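Side-chain contact in putative outer membrane lipoprotein (Salmonella typhimurium LT2, PDB 2RD1), which is of unknown function but is probably a lipid-modified protein of the bacterial cell envelope, here represented by its small all-beta DUF903 part: residues 32-35 with 39-42. Numbering follows the deposited sequence.
Sequences YTDQ and QREI
Tyr32 lays its ring across the strand opposite, and one face receives the CB of Arg40. CB of Arg40 sits 3.8 Å from the centroid of the Tyr32 ring, a CH-pi contact over the face but displaced toward the rim, near CE1 and CZ. CG of Tyr32 stands between the backbone N and the carbonyl carbon (chi1 65°), which brings the ring over the partner strand; CG of Arg40 then reaches the phenol end, 3.6 Å from CZ of Tyr32. Further along, CG2 of Ile42 makes a looser apolar contact with CE1 of the same ring.

A bend at chi2 (-78°) turns the Arg40 chain off the ring toward Asp34. There NE of Arg40 lies 2.7 Å from OD2 of Asp34, a salt bridge, whereas the bond from NH2 of Arg40 to the same oxygen is weak. OD2 alone takes both nitrogens, and the carboxylate and guanidinium planes are turned 57° apart. The other oxygen, OD1, accepts a bond from the backbone N of Glu36 and a weak one from that of Asn38, tying the carboxylate to the turn.

Beneath these side chains, Tyr32 and Arg40 form a hydrogen-bonded antiparallel pair: Arg40 N to Tyr32 O is 2.7 Å, and Tyr32 N to Arg40 O is 3.0 Å. Thr33 and Gln39 follow as the non-hydrogen-bonded pair, their side chains on the opposite face of the sheet. Strands 29-33 and 39-43, adjacent in sequence, antiparallel and joined by a short loop, form a beta hairpin of this protein, a member of the DUF903 family, which is placed in the SH3 clan.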
loop_
_atom_site.group_PDB
_atom_site.type_symbol
_atom_site.label_atom_id
_atom_site.label_comp_id
_atom_site.label_asym_id
_atom_site.label_seq_id
_atom_site.Cartn_x
_atom_site.Cartn_y
_atom_site.Cartn_z
ATOM N N TYR A 32 -0.705 2.092 -6.466
ATOM C CA TYR A 32 -0.969 0.729 -6.018
ATOM C C TYR A 32 -2.188 0.180 -6.742
ATOM O O TYR A 32 -2.891 0.918 -7.429
ATOM C CB TYR A 32 -1.233 0.683 -4.510
ATOM C CG TYR A 32 -2.489 1.404 -4.074
ATOM C CD1 TYR A 32 -2.510 2.790 -3.934
ATOM C CD2 TYR A 32 -3.654 0.702 -3.804
ATOM C CE1 TYR A 32 -3.674 3.460 -3.528
ATOM C CE2 TYR A 32 -4.818 1.356 -3.402
ATOM C CZ TYR A 32 -4.820 2.733 -3.263
ATOM O OH TYR A 32 -5.960 3.375 -2.836
ATOM N N THR A 33 -2.434 -1.116 -6.568
ATOM C CA THR A 33 -3.573 -1.795 -7.178
ATOM C C THR A 33 -4.439 -2.356 -6.061
ATOM O O THR A 33 -3.983 -3.218 -5.308
ATOM C CB THR A 33 -3.121 -2.981 -8.051
ATOM O OG1 THR A 33 -2.119 -2.550 -8.975
ATOM C CG2 THR A 33 -4.300 -3.544 -8.821
ATOM N N ASP A 34 -5.676 -1.885 -5.943
ATOM C CA ASP A 34 -6.542 -2.385 -4.884
ATOM C C ASP A 34 -6.952 -3.838 -5.111
ATOM O O ASP A 34 -6.488 -4.480 -6.054
ATOM C CB ASP A 34 -7.786 -1.500 -4.736
ATOM C CG ASP A 34 -8.595 -1.389 -6.019
ATOM O OD1 ASP A 34 -8.845 -2.423 -6.669
ATOM O OD2 ASP A 34 -8.997 -0.259 -6.362
ATOM N N GLN A 35 -7.818 -4.352 -4.240
ATOM C CA GLN A 35 -8.286 -5.731 -4.339
ATOM C C GLN A 35 -9.201 -5.985 -5.530
ATOM O O GLN A 35 -9.567 -7.126 -5.797
ATOM C CB GLN A 35 -9.009 -6.145 -3.055
ATOM C CG GLN A 35 -8.095 -6.485 -1.888
ATOM C CD GLN A 35 -7.131 -7.618 -2.202
ATOM O OE1 GLN A 35 -6.177 -7.446 -2.965
ATOM N NE2 GLN A 35 -7.376 -8.785 -1.616
ATOM N N GLN A 39 -6.391 0.311 -10.373
ATOM C CA GLN A 39 -5.126 0.937 -10.046
ATOM C C GLN A 39 -5.359 2.339 -9.506
ATOM O O GLN A 39 -6.124 3.120 -10.080
ATOM C CB GLN A 39 -4.234 0.949 -11.288
ATOM C CG GLN A 39 -4.222 -0.410 -11.988
ATOM C CD GLN A 39 -2.978 -0.649 -12.825
ATOM O OE1 GLN A 39 -2.615 0.177 -13.664
ATOM N NE2 GLN A 39 -2.323 -1.792 -12.607
ATOM N N ARG A 40 -4.711 2.646 -8.386
ATOM C CA ARG A 40 -4.859 3.949 -7.755
ATOM C C ARG A 40 -3.500 4.588 -7.526
ATOM O O ARG A 40 -2.460 4.024 -7.863
ATOM C CB ARG A 40 -5.553 3.813 -6.399
ATOM C CG ARG A 40 -6.697 2.820 -6.335
ATOM C CD ARG A 40 -7.978 3.362 -6.929
ATOM N NE ARG A 40 -9.096 2.468 -6.649
ATOM C CZ ARG A 40 -10.330 2.637 -7.110
ATOM N NH1 ARG A 40 -10.618 3.676 -7.887
ATOM N NH2 ARG A 40 -11.279 1.764 -6.794
ATOM N N GLU A 41 -3.526 5.779 -6.943
ATOM C CA GLU A 41 -2.313 6.510 -6.623
ATOM C C GLU A 41 -2.657 7.344 -5.398
ATOM O O GLU A 41 -3.800 7.769 -5.237
ATOM C CB GLU A 41 -1.891 7.407 -7.795
ATOM C CG GLU A 41 -0.384 7.676 -7.867
ATOM C CD GLU A 41 0.038 8.375 -9.159
ATOM O OE1 GLU A 41 -0.434 9.506 -9.403
ATOM O OE2 GLU A 41 0.842 7.795 -9.931
ATOM N N ILE A 42 -1.679 7.553 -4.523
ATOM C CA ILE A 42 -1.895 8.331 -3.310
ATOM C C ILE A 42 -0.639 9.107 -2.965
ATOM O O ILE A 42 0.469 8.671 -3.262
ATOM C CB ILE A 42 -2.261 7.416 -2.111
ATOM C CG1 ILE A 42 -2.445 8.253 -0.844
ATOM C CG2 ILE A 42 -1.165 6.378 -1.881
ATOM C CD1 ILE A 42 -2.851 7.437 0.369
#